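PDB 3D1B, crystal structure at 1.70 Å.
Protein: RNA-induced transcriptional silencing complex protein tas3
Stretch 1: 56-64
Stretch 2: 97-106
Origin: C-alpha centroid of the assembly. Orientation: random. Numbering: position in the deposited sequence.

Stretch 1 56-64: LQLVFSASE
Stretch 2 (97-106) SIYKLVTGKN

Two helical segments of one tas3 chain pack at an oblique angle. Residues 56-60 continue a helix that begins earlier in the chain, and the second stretch, from Ser97 onward, likewise continues a helix already under way. The two axes run in broadly the same sense, with 46° between their N-to-C directions (signed crossing angle -46°) and a closest approach of 9.2 Å. The backbones are nearest at the start, where Gln57 CA and Ser97 CA lie 5.0 Å apart; the spacing then widens to 7.0 Å between Phe60 CA and Ile98 CA and 7.5 Å between Ser61 CA and Leu101 CA. No direct hydrogen bond joins the stretches, and 396 Å² of surface, both sides summed, is buried between them.

Leu56 (chi1 m, chi2 t; phi/psi -60/-44) points its CA-to-CB bond toward the second helix, and its CB lies 3.8 Å from Ser97 OG. The small side chain of Ser97, in the p rotamer, suits the close approach of the backbones here: Gln57 N is 4.1 Å from Ser97 CB. Gln57 itself (t, t, chi3 -30°) leaves sideways, but its end comes nearer, bringing NE2 to 4.4 Å from Lys100 CE, a contact with the aliphatic part of the lysine, which has chi angles m, m, t, t. A water bridges the two main chains at this point, donating to Gln57 O and to Ser97 O, each 3.1 Å from the water oxygen. Leu58 and Val59 are buried but make no contact with the second stretch.

Phe60 (phi/psi -68/-23; chi1 m, chi2 -33°) contributes the largest covered area in the interface. Its ring meets Ser97 at the edge, with CD2 3.2 Å from Ser97 OG, and receives Ile98 over one face. Ile98, with chi1 and chi2 both m, starts sideways yet turns its end inward, so that its CD1 sits 3.7 Å from the centroid of the Phe60 ring and 16° off the normal, a CH-pi contact. Leu101 (m, t) extends the apolar patch: Leu101 CD1 is 4.1 Å from Phe60 CB and 3.6 Å from Phe60 O.

From Phe60 to Ser63 the chain makes a type I turn, closed by Ser63 N to Phe60 O at 3.0 Å. Ser61 (-67/-16; chi1 p) directs its CA-to-CB bond away from the second helix, and its OG donates to Leu58 O at 2.6 Å. Its carbonyl, by contrast, approaches the extended Lys105 side chain (m, t, t, t): Ser61 O and Lys105 NZ are 3.0 Å apart, but the angle is too poor for a hydrogen bond. Ala62 (-93/-5) points away. Ser63 (-63/145; chi1 p) turns back toward the second stretch; its OG donates to Phe60 O at 2.7 Å, satisfying the hydroxyl locally while it rests 3.4 Å from Leu101 CD1. Glu64 (-126/-22) then points away, exposed. In the second stretch, Asn106 leaves helical geometry with positive phi (61/28).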

# COMPACT_ATOMS: atom_id res chain seq x y z
N LEU A 56 -2.02 4.03 -6.69
CA LEU A 56 -2.73 5.28 -6.42
C LEU A 56 -2.09 6.06 -5.29
O LEU A 56 -1.91 7.28 -5.37
CB LEU A 56 -4.19 5.02 -6.08
CG LEU A 56 -5.10 4.58 -7.23
CD1 LEU A 56 -6.51 4.35 -6.69
CD2 LEU A 56 -5.11 5.66 -8.31
N GLN A 57 -1.75 5.37 -4.21
CA GLN A 57 -1.16 6.05 -3.07
C GLN A 57 0.20 6.64 -3.42
O GLN A 57 0.50 7.78 -3.07
CB GLN A 57 -1.03 5.09 -1.88
CG GLN A 57 -0.86 5.79 -0.55
CD GLN A 57 -0.96 4.84 0.64
OE1 GLN A 57 -1.67 3.83 0.57
NE2 GLN A 57 -0.29 5.17 1.73
N LEU A 58 1.03 5.87 -4.13
CA LEU A 58 2.35 6.34 -4.51
C LEU A 58 2.28 7.51 -5.48
O LEU A 58 2.97 8.52 -5.30
CB LEU A 58 3.16 5.19 -5.12
CG LEU A 58 3.53 4.12 -4.10
CD1 LEU A 58 4.20 2.94 -4.79
CD2 LEU A 58 4.47 4.73 -3.06
N VAL A 59 1.45 7.37 -6.50
CA VAL A 59 1.30 8.41 -7.50
C VAL A 59 0.78 9.72 -6.92
O VAL A 59 1.32 10.79 -7.18
CB VAL A 59 0.37 7.95 -8.64
CG1 VAL A 59 0.02 9.12 -9.54
CG2 VAL A 59 1.07 6.85 -9.45
N PHE A 60 -0.27 9.64 -6.11
CA PHE A 60 -0.80 10.86 -5.52
C PHE A 60 0.15 11.50 -4.51
O PHE A 60 0.08 12.70 -4.26
CB PHE A 60 -2.17 10.60 -4.89
CG PHE A 60 -3.26 10.31 -5.89
CD1 PHE A 60 -3.24 10.92 -7.14
CD2 PHE A 60 -4.30 9.46 -5.57
CE1 PHE A 60 -4.26 10.68 -8.06
CE2 PHE A 60 -5.33 9.21 -6.49
CZ PHE A 60 -5.30 9.83 -7.73
N SER A 61 1.05 10.71 -3.93
CA SER A 61 1.99 11.25 -2.95
C SER A 61 2.95 12.22 -3.63
O SER A 61 3.63 13.01 -2.96
CB SER A 61 2.79 10.13 -2.28
OG SER A 61 3.81 9.61 -3.13
N ALA A 62 3.00 12.16 -4.96
CA ALA A 62 3.89 13.03 -5.73
C ALA A 62 3.21 14.32 -6.19
O ALA A 62 3.87 15.19 -6.76
CB ALA A 62 4.42 12.28 -6.95
N SER A 63 1.91 14.44 -5.93
CA SER A 63 1.17 15.63 -6.34
C SER A 63 1.72 16.86 -5.63
O SER A 63 2.13 16.80 -4.48
CB SER A 63 -0.32 15.47 -6.03
OG SER A 63 -0.54 15.29 -4.65
N GLU A 64 1.70 17.99 -6.34
CA GLU A 64 2.22 19.24 -5.78
C GLU A 64 1.17 20.34 -5.88
O GLU A 64 1.22 21.32 -5.14
CB GLU A 64 3.47 19.67 -6.56
CG GLU A 64 4.49 18.57 -6.77
CD GLU A 64 5.58 18.97 -7.75
OE1 GLU A 64 5.25 19.59 -8.79
OE2 GLU A 64 6.76 18.64 -7.50
N SER A 97 -6.94 7.11 -1.11
CA SER A 97 -5.61 7.62 -1.38
C SER A 97 -5.56 9.15 -1.31
O SER A 97 -4.58 9.72 -0.83
CB SER A 97 -5.12 7.13 -2.75
OG SER A 97 -6.05 7.46 -3.76
N ILE A 98 -6.61 9.81 -1.78
CA ILE A 98 -6.66 11.27 -1.74
C ILE A 98 -6.87 11.73 -0.30
O ILE A 98 -6.35 12.77 0.10
CB ILE A 98 -7.79 11.83 -2.63
CG1 ILE A 98 -7.49 11.55 -4.11
CG2 ILE A 98 -7.93 13.33 -2.43
CD1 ILE A 98 -6.24 12.26 -4.63
N TYR A 99 -7.61 10.94 0.48
CA TYR A 99 -7.85 11.32 1.87
C TYR A 99 -6.53 11.33 2.66
O TYR A 99 -6.42 12.02 3.68
CB TYR A 99 -8.86 10.36 2.52
CG TYR A 99 -9.34 10.87 3.86
CD1 TYR A 99 -10.05 12.06 3.96
CD2 TYR A 99 -9.02 10.19 5.04
CE1 TYR A 99 -10.44 12.57 5.20
CE2 TYR A 99 -9.40 10.69 6.29
CZ TYR A 99 -10.11 11.88 6.36
OH TYR A 99 -10.49 12.40 7.58
N LYS A 100 -5.54 10.56 2.21
CA LYS A 100 -4.23 10.55 2.86
C LYS A 100 -3.65 11.95 2.73
O LYS A 100 -2.91 12.42 3.60
CB LYS A 100 -3.26 9.59 2.17
CG LYS A 100 -3.64 8.13 2.20
CD LYS A 100 -3.63 7.59 3.62
CE LYS A 100 -4.12 6.15 3.63
NZ LYS A 100 -4.44 5.69 5.01
N LEU A 101 -3.96 12.62 1.62
CA LEU A 101 -3.46 13.96 1.36
C LEU A 101 -4.26 14.99 2.16
O LEU A 101 -3.73 16.04 2.53
CB LEU A 101 -3.55 14.28 -0.14
CG LEU A 101 -2.70 13.39 -1.04
CD1 LEU A 101 -2.78 13.91 -2.47
CD2 LEU A 101 -1.25 13.37 -0.58
N VAL A 102 -5.52 14.69 2.43
CA VAL A 102 -6.36 15.59 3.21
C VAL A 102 -5.79 15.67 4.63
O VAL A 102 -5.49 16.75 5.14
CB VAL A 102 -7.82 15.08 3.28
CG1 VAL A 102 -8.61 15.88 4.31
CG2 VAL A 102 -8.47 15.20 1.90
N THR A 103 -5.61 14.51 5.25
CA THR A 103 -5.09 14.46 6.61
C THR A 103 -3.61 14.78 6.76
O THR A 103 -3.21 15.44 7.73
CB THR A 103 -5.35 13.08 7.26
OG1 THR A 103 -4.79 12.06 6.43
CG2 THR A 103 -6.85 12.84 7.41
N GLY A 104 -2.79 14.33 5.81
CA GLY A 104 -1.36 14.55 5.92
C GLY A 104 -0.79 15.79 5.28
O GLY A 104 0.31 16.24 5.65
N LYS A 105 -1.50 16.35 4.30
CA LYS A 105 -0.99 17.53 3.61
C LYS A 105 -2.01 18.65 3.53
O LYS A 105 -1.82 19.61 2.79
CB LYS A 105 -0.51 17.13 2.22
CG LYS A 105 0.59 16.09 2.27
CD LYS A 105 0.99 15.63 0.90
CE LYS A 105 2.27 14.81 0.96
NZ LYS A 105 2.69 14.33 -0.38
N ASN A 106 -3.09 18.53 4.30
CA ASN A 106 -4.12 19.55 4.33
C ASN A 106 -4.81 19.81 3.00
O ASN A 106 -5.27 20.92 2.75
CB ASN A 106 -3.52 20.86 4.86
CG ASN A 106 -3.06 20.75 6.30
OD1 ASN A 106 -1.96 21.20 6.65
ND2 ASN A 106 -3.89 20.16 7.14
O HOH W 1 -1.55 9.54 -1.50